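Local coordinates for protein TonB-dependent siderophore receptor (Pseudomonas aeruginosa 39016, PDB 5NEC) that probably takes up iron-loaded siderophores, and drug conjugates that mimic them, across the outer membrane in a TonB-dependent way, at residues E120-E125 with N192-D197; K433-F438 with A453-F458; M633-K638 with D663-D668; F650-I655 with A685-S690. All coordinates share one frame; numbering follows the deposited sequence.

Contact 1: E120-E125 with N192-D197; sequences EIFNLE and NLLKHD
Two torsions bring a face of the Phe122 ring over the Leu194 side chain: Phe122 carries CG between its backbone N and carbonyl carbon (chi1 85°), the crowded position, and Leu194 holds CG anti to its backbone N (chi1 167°). The Phe122 ring then lies over Leu194 CB, which sits 3.8 Å from the ring centroid and only 13° off the ring normal, a CH-pi contact. Leu194 CD2 continues along the same ring to touch Phe122 CD1 at 3.6 Å. The opposite face is covered by Asn123 CB of the same turn, so the ring is sandwiched between plug and barrel atoms, while its CE2 edge meets Asn192 O at 3.6 Å, near the ring plane. Glu120 and Leu194 approach tip to tip, Glu120 OE1 lying 3.3 Å from Leu194 CD2. Backbone of its own segment holds the carboxylate: Glu120 OE2 accepts hydrogen bonds from Ile121 N (2.8 Å), which comes from above the carboxylate plane, and from Phe122 N (3.0 Å) on its anti lone pair. Salt bridges from Glu120 OE1 to Arg210 and from Glu120 OE2 to Arg173, both barrel residues, complete the grip on this buried acid and would favour its charged form. Lys152 binds Phe122 O and, weakly, Asn192 OD1, so it spans both segments. The type I turn from Ile121 to Leu124 presents these side chains to strand 192-197. Such a join of a plug turn to the inner face of a barrel strand belongs to the plug-in-barrel fold of TonB-dependent receptors.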
# COMPACT_ATOMS: atom_id res chain seq x y z
N GLU A 120 1.10 7.11 -4.72
CA GLU A 120 1.71 7.11 -6.03
C GLU A 120 3.14 6.59 -5.77
O GLU A 120 3.49 6.39 -4.62
CB GLU A 120 1.53 8.54 -6.58
CG GLU A 120 2.45 9.02 -7.65
CD GLU A 120 2.39 8.27 -8.96
OE1 GLU A 120 1.41 8.40 -9.72
OE2 GLU A 120 3.40 7.61 -9.25
N ILE A 121 3.90 6.25 -6.81
CA ILE A 121 5.28 5.74 -6.63
C ILE A 121 6.40 6.61 -7.22
O ILE A 121 7.56 6.28 -7.00
CB ILE A 121 5.44 4.26 -7.13
CG1 ILE A 121 5.02 4.07 -8.60
CG2 ILE A 121 4.64 3.31 -6.26
CD1 ILE A 121 5.95 4.68 -9.63
N PHE A 122 6.08 7.70 -7.93
CA PHE A 122 7.11 8.53 -8.61
C PHE A 122 8.22 9.01 -7.68
O PHE A 122 9.36 9.10 -8.11
CB PHE A 122 6.51 9.74 -9.39
CG PHE A 122 6.26 10.98 -8.54
CD1 PHE A 122 5.17 11.05 -7.66
CD2 PHE A 122 7.09 12.09 -8.63
CE1 PHE A 122 4.93 12.17 -6.89
CE2 PHE A 122 6.85 13.22 -7.85
CZ PHE A 122 5.77 13.27 -6.98
N ASN A 123 7.91 9.28 -6.41
CA ASN A 123 8.91 9.74 -5.44
C ASN A 123 9.55 8.63 -4.59
O ASN A 123 10.25 8.93 -3.62
CB ASN A 123 8.30 10.80 -4.53
CG ASN A 123 9.35 11.68 -3.86
OD1 ASN A 123 10.32 12.13 -4.49
ND2 ASN A 123 9.16 11.93 -2.56
N LEU A 124 9.36 7.36 -4.94
CA LEU A 124 9.87 6.25 -4.12
C LEU A 124 11.09 5.54 -4.71
O LEU A 124 11.20 5.35 -5.91
CB LEU A 124 8.77 5.22 -3.85
CG LEU A 124 7.49 5.73 -3.18
CD1 LEU A 124 6.55 4.58 -2.92
CD2 LEU A 124 7.79 6.48 -1.89
N GLU A 125 12.00 5.15 -3.82
CA GLU A 125 13.19 4.37 -4.15
C GLU A 125 12.83 2.88 -4.11
O GLU A 125 13.18 2.12 -5.01
CB GLU A 125 14.30 4.67 -3.14
CG GLU A 125 15.69 4.18 -3.52
CD GLU A 125 16.31 4.94 -4.68
OE1 GLU A 125 16.03 6.16 -4.88
OE2 GLU A 125 17.12 4.30 -5.39
N ASN A 192 11.61 16.05 -8.11
CA ASN A 192 10.81 15.05 -8.82
C ASN A 192 9.47 15.67 -9.20
O ASN A 192 8.79 16.22 -8.34
CB ASN A 192 10.57 13.80 -7.98
CG ASN A 192 11.68 12.79 -8.12
OD1 ASN A 192 11.59 11.87 -8.92
ND2 ASN A 192 12.75 12.97 -7.36
N LEU A 193 9.12 15.57 -10.48
CA LEU A 193 7.86 16.08 -11.00
C LEU A 193 7.05 14.97 -11.63
O LEU A 193 7.63 14.03 -12.18
CB LEU A 193 8.15 17.13 -12.06
CG LEU A 193 8.91 18.36 -11.61
CD1 LEU A 193 9.10 19.28 -12.80
CD2 LEU A 193 8.20 19.08 -10.46
N LEU A 194 5.73 15.10 -11.58
CA LEU A 194 4.80 14.10 -12.14
C LEU A 194 3.56 14.75 -12.75
O LEU A 194 2.97 15.62 -12.15
CB LEU A 194 4.35 13.11 -11.06
CG LEU A 194 3.17 12.19 -11.41
CD1 LEU A 194 3.56 11.19 -12.48
CD2 LEU A 194 2.63 11.47 -10.19
N LYS A 195 3.16 14.28 -13.92
CA LYS A 195 1.84 14.56 -14.48
C LYS A 195 1.30 13.25 -15.04
O LYS A 195 1.97 12.61 -15.86
CB LYS A 195 1.95 15.62 -15.58
CG LYS A 195 0.63 16.09 -16.18
CD LYS A 195 0.91 17.14 -17.27
CE LYS A 195 -0.33 17.49 -18.08
NZ LYS A 195 -1.40 18.01 -17.19
N HIS A 196 0.11 12.83 -14.58
CA HIS A 196 -0.48 11.54 -14.95
C HIS A 196 -1.98 11.68 -15.24
O HIS A 196 -2.74 12.16 -14.41
CB HIS A 196 -0.24 10.52 -13.84
CG HIS A 196 -0.75 9.14 -14.15
ND1 HIS A 196 0.02 8.19 -14.77
CD2 HIS A 196 -1.96 8.56 -13.93
CE1 HIS A 196 -0.68 7.08 -14.92
NE2 HIS A 196 -1.89 7.28 -14.43
N ASP A 197 -2.37 11.28 -16.44
CA ASP A 197 -3.76 11.19 -16.86
C ASP A 197 -3.95 9.85 -17.57
O ASP A 197 -3.07 9.37 -18.27
CB ASP A 197 -4.13 12.34 -17.80
CG ASP A 197 -4.03 13.68 -17.13
OD1 ASP A 197 -2.93 14.24 -17.06
OD2 ASP A 197 -5.06 14.19 -16.64

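Contact 2: K433-F438 with A453-F458; sequences KAIYAF and ARFDSF
The Tyr436 ring and the Arg454 guanidinium are turned nearly parallel, 9° apart, but the guanidinium approaches obliquely, with Arg454 NH1 4.2 Å from Tyr436 CD2; at the guanidinium edge, in plane, lies Asp456 CG. On the opposite face of the hairpin, the Phe455 ring has Ile435 CG2 at its edge, and its ring also meets that of Trp480. This is an antiparallel beta hairpin of the transmembrane barrel, strands 426-444 and 447-464, whose segments run at 177°. Lys433 with Ser457, Ile435 with Phe455 and Ala437 with Ala453 are hydrogen-bonded pairs, each closed by two backbone bonds; their side chains share the outward, partly surface-exposed face. Ala434, Tyr436, Arg454 and Asp456 occupy the other face, where Tyr436 OH is held by Asp347 and Ser362, and Arg454 NH2 forms a salt bridge with Glu366. Arg454 NH1 bonds weakly to Ser135 O. An extended chain from CG to NE carries the guanidinium past the small Ala434, whose CB touches Arg454 NH2 at 3.4 Å and Asp456 OD1 at 3.2 Å. Within their strand a salt bridge joins Arg454 NE to Asp456 OD2 at 2.9 Å, NE on the syn side of the carboxylate and OD2 only 4° out of the guanidinium plane.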
# COMPACT_ATOMS: atom_id res chain seq x y z
N LYS A 433 2.63 9.65 22.54
CA LYS A 433 3.99 9.68 23.04
C LYS A 433 4.44 8.24 23.01
O LYS A 433 3.71 7.36 23.50
CB LYS A 433 4.02 10.17 24.48
CG LYS A 433 3.66 11.64 24.66
CD LYS A 433 3.56 12.01 26.13
CE LYS A 433 3.60 13.52 26.33
NZ LYS A 433 3.22 13.88 27.74
N ALA A 434 5.60 7.96 22.44
CA ALA A 434 6.13 6.59 22.44
C ALA A 434 7.61 6.54 22.78
O ALA A 434 8.34 7.50 22.55
CB ALA A 434 5.87 5.91 21.10
N ILE A 435 8.03 5.41 23.33
CA ILE A 435 9.43 5.11 23.56
C ILE A 435 9.70 3.69 23.07
O ILE A 435 8.85 2.82 23.20
CB ILE A 435 9.82 5.32 25.04
CG1 ILE A 435 11.33 5.15 25.24
CG2 ILE A 435 9.06 4.39 25.97
CD1 ILE A 435 11.83 5.62 26.60
N TYR A 436 10.86 3.48 22.45
CA TYR A 436 11.22 2.16 21.93
C TYR A 436 12.73 1.90 22.10
O TYR A 436 13.52 2.83 22.27
CB TYR A 436 10.79 2.02 20.46
CG TYR A 436 11.78 2.62 19.50
CD1 TYR A 436 12.82 1.85 18.98
CD2 TYR A 436 11.71 3.98 19.16
CE1 TYR A 436 13.77 2.41 18.13
CE2 TYR A 436 12.64 4.55 18.30
CZ TYR A 436 13.68 3.75 17.79
OH TYR A 436 14.62 4.28 16.94
N ALA A 437 13.10 0.63 22.06
CA ALA A 437 14.50 0.22 22.14
C ALA A 437 14.64 -1.09 21.39
O ALA A 437 13.83 -1.99 21.57
CB ALA A 437 14.91 0.08 23.59
N PHE A 438 15.62 -1.18 20.52
CA PHE A 438 15.89 -2.39 19.77
C PHE A 438 17.39 -2.70 19.90
O PHE A 438 18.20 -1.78 19.84
CB PHE A 438 15.45 -2.20 18.30
CG PHE A 438 15.52 -3.47 17.47
CD1 PHE A 438 14.78 -4.61 17.85
CD2 PHE A 438 16.34 -3.56 16.33
CE1 PHE A 438 14.85 -5.80 17.11
CE2 PHE A 438 16.40 -4.75 15.59
CZ PHE A 438 15.66 -5.86 15.98
N ALA A 453 11.46 -3.67 22.43
CA ALA A 453 10.27 -3.27 23.17
C ALA A 453 9.79 -1.90 22.71
O ALA A 453 10.54 -1.11 22.14
CB ALA A 453 10.54 -3.29 24.68
N ARG A 454 8.51 -1.63 22.97
CA ARG A 454 7.86 -0.37 22.63
C ARG A 454 6.67 -0.12 23.55
O ARG A 454 5.88 -1.02 23.80
CB ARG A 454 7.39 -0.38 21.17
CG ARG A 454 7.12 1.02 20.64
CD ARG A 454 6.29 1.03 19.38
NE ARG A 454 5.98 2.42 19.00
CZ ARG A 454 6.78 3.22 18.29
NH1 ARG A 454 7.96 2.79 17.81
NH2 ARG A 454 6.36 4.47 18.04
N PHE A 455 6.56 1.10 24.05
CA PHE A 455 5.43 1.59 24.84
C PHE A 455 4.84 2.82 24.15
O PHE A 455 5.56 3.78 23.91
CB PHE A 455 5.88 1.95 26.25
CG PHE A 455 4.79 2.56 27.09
CD1 PHE A 455 3.69 1.80 27.47
CD2 PHE A 455 4.86 3.90 27.47
CE1 PHE A 455 2.68 2.35 28.25
CE2 PHE A 455 3.84 4.47 28.24
CZ PHE A 455 2.75 3.69 28.63
N ASP A 456 3.54 2.78 23.84
CA ASP A 456 2.81 3.90 23.24
C ASP A 456 1.73 4.38 24.18
O ASP A 456 1.02 3.57 24.77
CB ASP A 456 2.11 3.49 21.95
CG ASP A 456 3.06 3.36 20.79
OD1 ASP A 456 3.29 4.38 20.10
OD2 ASP A 456 3.57 2.24 20.57
N SER A 457 1.59 5.70 24.29
CA SER A 457 0.58 6.35 25.11
C SER A 457 -0.25 7.26 24.19
O SER A 457 0.31 8.00 23.39
CB SER A 457 1.28 7.13 26.21
OG SER A 457 0.36 7.86 26.98
N PHE A 458 -1.57 7.18 24.31
CA PHE A 458 -2.52 7.78 23.36
C PHE A 458 -3.58 8.62 24.11
O PHE A 458 -4.10 8.17 25.12
CB PHE A 458 -3.15 6.63 22.56
CG PHE A 458 -3.92 7.06 21.34
CD1 PHE A 458 -3.34 7.88 20.37
CD2 PHE A 458 -5.23 6.59 21.12
CE1 PHE A 458 -4.04 8.26 19.22
CE2 PHE A 458 -5.93 6.96 19.97
CZ PHE A 458 -5.34 7.79 19.01

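Contact 3: M633-K638 with D663-D668; sequences MPNTPK and DKVYGD
Val665 packs against the loop 633-638 with its two methyls spread over different residues. CG1, anti to the backbone N (chi1 169°), presses against Asn635 CA at 3.4 Å, and CG2 lies against Pro637 CB at 3.9 Å, the valine and the proline being side by side and pointing the same way. One backbone bond ties the segments: Asn635 N gives its hydrogen to Tyr666 O at 2.8 Å, with an angle of 160° at the hydrogen. Next to it Pro634 covers the chain as it leaves the strand, its CB 3.5 Å from Gly667 O. Within the loop, Thr636 OG1 donates to Pro634 O at 2.8 Å from above the carbonyl plane, spanning Asn635, whose phi is positive (58°). At the far end Asp663 OD2 comes within 3.6 Å of Lys638 CB and accepts a bond from Asn639 ND2, while Asp663 OD1 takes a hydrogen bond from Lys664 N. Asn635 O is bound by Thr81 OG1 of the plug, so the loop touches plug as well as barrel. The contact joins the run-in to strand 639-650 with the end of strand 653-666, where neighbouring antiparallel strands of a TonB-dependent receptor barrel pass from regular pairing into loops.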
# COMPACT_ATOMS: atom_id res chain seq x y z
N MET A 633 -11.02 -15.25 7.53
CA MET A 633 -10.89 -13.79 7.67
C MET A 633 -11.19 -13.19 6.31
O MET A 633 -10.79 -13.77 5.29
CB MET A 633 -9.47 -13.37 8.07
CG MET A 633 -8.98 -13.87 9.42
SD MET A 633 -9.69 -13.07 10.84
CE MET A 633 -8.91 -11.46 10.74
N PRO A 634 -11.88 -12.03 6.27
CA PRO A 634 -12.07 -11.37 4.98
C PRO A 634 -10.75 -10.87 4.40
O PRO A 634 -9.78 -10.72 5.13
CB PRO A 634 -13.00 -10.19 5.31
CG PRO A 634 -12.80 -9.94 6.78
CD PRO A 634 -12.52 -11.29 7.37
N ASN A 635 -10.69 -10.67 3.09
CA ASN A 635 -9.52 -10.06 2.44
C ASN A 635 -8.23 -10.83 2.70
O ASN A 635 -7.16 -10.25 2.85
CB ASN A 635 -9.43 -8.58 2.85
CG ASN A 635 -10.74 -7.85 2.62
OD1 ASN A 635 -11.20 -7.74 1.46
ND2 ASN A 635 -11.37 -7.36 3.68
N THR A 636 -8.34 -12.15 2.76
CA THR A 636 -7.24 -13.04 3.14
C THR A 636 -7.26 -14.24 2.20
O THR A 636 -7.86 -15.25 2.51
CB THR A 636 -7.40 -13.51 4.60
OG1 THR A 636 -7.59 -12.36 5.44
CG2 THR A 636 -6.16 -14.29 5.07
N PRO A 637 -6.60 -14.14 1.03
CA PRO A 637 -6.58 -15.29 0.12
C PRO A 637 -5.77 -16.42 0.73
O PRO A 637 -4.69 -16.19 1.27
CB PRO A 637 -5.89 -14.75 -1.13
CG PRO A 637 -5.06 -13.60 -0.65
CD PRO A 637 -5.81 -13.02 0.52
N LYS A 638 -6.31 -17.62 0.65
CA LYS A 638 -5.69 -18.78 1.24
C LYS A 638 -4.37 -19.08 0.54
O LYS A 638 -3.38 -19.35 1.20
CB LYS A 638 -6.65 -19.97 1.16
CG LYS A 638 -6.29 -21.15 2.03
CD LYS A 638 -7.39 -22.19 1.95
CE LYS A 638 -7.04 -23.43 2.75
NZ LYS A 638 -7.10 -23.16 4.21
N ASP A 663 -6.19 -16.55 -4.89
CA ASP A 663 -7.32 -17.44 -4.56
C ASP A 663 -8.57 -16.59 -4.31
O ASP A 663 -8.49 -15.37 -4.26
CB ASP A 663 -6.94 -18.24 -3.30
CG ASP A 663 -7.67 -19.54 -3.15
OD1 ASP A 663 -8.78 -19.72 -3.69
OD2 ASP A 663 -7.11 -20.41 -2.43
N LYS A 664 -9.72 -17.23 -4.14
CA LYS A 664 -10.94 -16.49 -3.82
C LYS A 664 -10.74 -15.67 -2.52
O LYS A 664 -9.89 -16.00 -1.68
CB LYS A 664 -12.16 -17.42 -3.72
CG LYS A 664 -12.25 -18.28 -2.47
CD LYS A 664 -13.52 -19.13 -2.43
CE LYS A 664 -13.52 -20.23 -3.48
NZ LYS A 664 -14.82 -20.94 -3.52
N VAL A 665 -11.47 -14.58 -2.39
CA VAL A 665 -11.35 -13.70 -1.25
C VAL A 665 -12.75 -13.31 -0.79
O VAL A 665 -13.55 -12.79 -1.60
CB VAL A 665 -10.56 -12.43 -1.63
CG1 VAL A 665 -10.65 -11.38 -0.53
CG2 VAL A 665 -9.10 -12.78 -1.93
N TYR A 666 -13.04 -13.54 0.48
CA TYR A 666 -14.28 -13.12 1.10
C TYR A 666 -14.26 -11.65 1.49
O TYR A 666 -13.26 -11.12 1.95
CB TYR A 666 -14.56 -13.92 2.37
CG TYR A 666 -14.84 -15.36 2.10
CD1 TYR A 666 -16.12 -15.77 1.70
CD2 TYR A 666 -13.86 -16.33 2.27
CE1 TYR A 666 -16.40 -17.11 1.47
CE2 TYR A 666 -14.13 -17.66 2.03
CZ TYR A 666 -15.39 -18.04 1.64
OH TYR A 666 -15.63 -19.36 1.40
N GLY A 667 -15.41 -11.01 1.33
CA GLY A 667 -15.60 -9.63 1.70
C GLY A 667 -15.94 -9.43 3.16
O GLY A 667 -15.58 -8.41 3.74
N ASP A 668 -16.67 -10.37 3.76
CA ASP A 668 -17.20 -10.18 5.13
C ASP A 668 -16.77 -11.28 6.08
O ASP A 668 -16.45 -12.39 5.64
CB ASP A 668 -18.73 -10.04 5.13
CG ASP A 668 -19.46 -11.26 4.53
OD1 ASP A 668 -18.88 -11.95 3.65
OD2 ASP A 668 -20.62 -11.53 4.93

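Contact 4: F650-I655 with A685-S690; sequences FPKTTI and ASYKLS
Lys652 O takes the hydrogen of Lys688 N at 2.8 Å, with an angle of 161° at the hydrogen and the donor in the carbonyl plane; Tyr687 CA adds a CA-H...O contact to the same oxygen at 3.2 Å. Beyond it Thr654 and Ser686 form a hydrogen-bonded pair joined by two backbone bonds. On that face Ser686 OG, set between its backbone N and carbonyl carbon (chi1 53°), touches Thr654 CB at 3.4 Å, and Thr654 OG1 has a weak bond to Asp648. The other face carries Thr653 against Tyr687: with OG1 anti to the carbonyl carbon, the threonine hydroxyl meets the ring edge at Tyr687 CD1, 3.5 Å away and near the ring plane. Lys652 bends at chi3 and lays its chain along the end of strand 685-688, putting CE 3.1 Å from Lys688 O and NZ 3.5 Å from Tyr687 OH. Ile655 CG2 and Ala685 CB meet only loosely, at 4.4 Å. Lys652 takes positive phi (67°) at the third position of the type II turn from Phe650 to Thr653, a tight reversal linking strands 639-650 and 653-666. Such short turns between antiparallel neighbours are typical of the periplasmic rim of outer-membrane beta-barrels.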
# COMPACT_ATOMS: atom_id res chain seq x y z
N PHE A 650 19.33 -10.62 -25.57
CA PHE A 650 20.41 -10.14 -26.42
C PHE A 650 21.11 -9.06 -25.62
O PHE A 650 20.61 -8.65 -24.58
CB PHE A 650 19.87 -9.55 -27.72
CG PHE A 650 19.16 -10.53 -28.59
CD1 PHE A 650 19.86 -11.60 -29.17
CD2 PHE A 650 17.79 -10.41 -28.87
CE1 PHE A 650 19.21 -12.52 -29.99
CE2 PHE A 650 17.13 -11.33 -29.68
CZ PHE A 650 17.84 -12.39 -30.24
N PRO A 651 22.29 -8.60 -26.09
CA PRO A 651 22.77 -7.33 -25.53
C PRO A 651 21.83 -6.21 -25.98
O PRO A 651 21.20 -6.32 -27.04
CB PRO A 651 24.20 -7.19 -26.09
CG PRO A 651 24.27 -8.11 -27.26
CD PRO A 651 23.23 -9.19 -27.06
N LYS A 652 21.70 -5.17 -25.17
CA LYS A 652 20.72 -4.07 -25.39
C LYS A 652 19.22 -4.44 -25.26
O LYS A 652 18.37 -3.55 -25.33
CB LYS A 652 20.99 -3.34 -26.72
CG LYS A 652 22.31 -2.57 -26.73
CD LYS A 652 22.76 -2.17 -28.12
CE LYS A 652 22.10 -0.88 -28.54
NZ LYS A 652 22.28 -0.60 -29.99
N THR A 653 18.89 -5.72 -25.05
CA THR A 653 17.51 -6.16 -25.07
C THR A 653 17.21 -7.06 -23.89
O THR A 653 17.95 -8.01 -23.61
CB THR A 653 17.15 -6.94 -26.34
OG1 THR A 653 17.43 -6.12 -27.48
CG2 THR A 653 15.68 -7.33 -26.37
N THR A 654 16.10 -6.75 -23.22
CA THR A 654 15.58 -7.55 -22.13
C THR A 654 14.12 -7.87 -22.46
O THR A 654 13.40 -7.02 -22.96
CB THR A 654 15.65 -6.79 -20.78
OG1 THR A 654 16.96 -6.25 -20.60
CG2 THR A 654 15.35 -7.71 -19.60
N ILE A 655 13.72 -9.12 -22.23
CA ILE A 655 12.32 -9.50 -22.23
C ILE A 655 11.97 -10.00 -20.85
O ILE A 655 12.85 -10.39 -20.08
CB ILE A 655 11.96 -10.58 -23.28
CG1 ILE A 655 12.70 -11.90 -23.06
CG2 ILE A 655 12.24 -10.06 -24.69
CD1 ILE A 655 12.05 -13.06 -23.80
N ALA A 685 9.13 -5.93 -22.70
CA ALA A 685 10.34 -5.93 -23.49
C ALA A 685 10.95 -4.54 -23.39
O ALA A 685 10.21 -3.55 -23.38
CB ALA A 685 10.00 -6.25 -24.93
N SER A 686 12.28 -4.48 -23.32
CA SER A 686 13.00 -3.20 -23.35
C SER A 686 14.21 -3.25 -24.27
O SER A 686 14.83 -4.30 -24.45
CB SER A 686 13.46 -2.77 -21.95
OG SER A 686 14.20 -3.79 -21.33
N TYR A 687 14.53 -2.09 -24.83
CA TYR A 687 15.63 -1.92 -25.75
C TYR A 687 16.38 -0.67 -25.34
O TYR A 687 15.78 0.42 -25.27
CB TYR A 687 15.09 -1.79 -27.18
CG TYR A 687 16.16 -1.74 -28.24
CD1 TYR A 687 16.78 -2.91 -28.68
CD2 TYR A 687 16.56 -0.53 -28.81
CE1 TYR A 687 17.78 -2.87 -29.66
CE2 TYR A 687 17.56 -0.49 -29.77
CZ TYR A 687 18.16 -1.66 -30.19
OH TYR A 687 19.14 -1.63 -31.15
N LYS A 688 17.68 -0.81 -25.05
CA LYS A 688 18.54 0.35 -24.81
C LYS A 688 18.97 0.94 -26.16
O LYS A 688 19.84 0.38 -26.82
CB LYS A 688 19.81 -0.04 -24.04
CG LYS A 688 19.58 -0.70 -22.69
CD LYS A 688 20.79 -1.52 -22.26
CE LYS A 688 20.44 -2.83 -21.54
NZ LYS A 688 20.00 -2.61 -20.14
N LEU A 689 18.35 2.05 -26.59
CA LEU A 689 18.75 2.68 -27.86
C LEU A 689 20.16 3.23 -27.79
O LEU A 689 20.92 3.15 -28.75
CB LEU A 689 17.77 3.77 -28.33
CG LEU A 689 18.15 4.33 -29.74
CD1 LEU A 689 16.99 4.39 -30.75
CD2 LEU A 689 18.86 5.69 -29.66
N SER A 690 20.49 3.81 -26.64
CA SER A 690 21.83 4.31 -26.36
C SER A 690 22.02 4.26 -24.85
O SER A 690 21.17 3.72 -24.13
CB SER A 690 21.98 5.74 -26.88
OG SER A 690 21.25 6.66 -26.08

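Overall arrangement
All four contacts reach the barrel, but only contact 1 has a plug segment as one of its two sides, residues 120-125 meeting the inner side of strand 187-200. Along the chain contact 1 closes before contact 2 opens, and contact 2 before the last two, which interleave. Contacts 3 and 4 share strand 653-666, and their centres lie about 40 Å apart, in keeping with contacts near opposite ends of that strand. Contact 2 sits on the hairpin of strands 426-444 and 447-464, about 49 Å between centres from contact 4 and across the chain's centre from it. None of the four touch. Together they sample strand pairing, strand-end loops and the plug-barrel interface, as in a receptor whose plug occupies the barrel lumen.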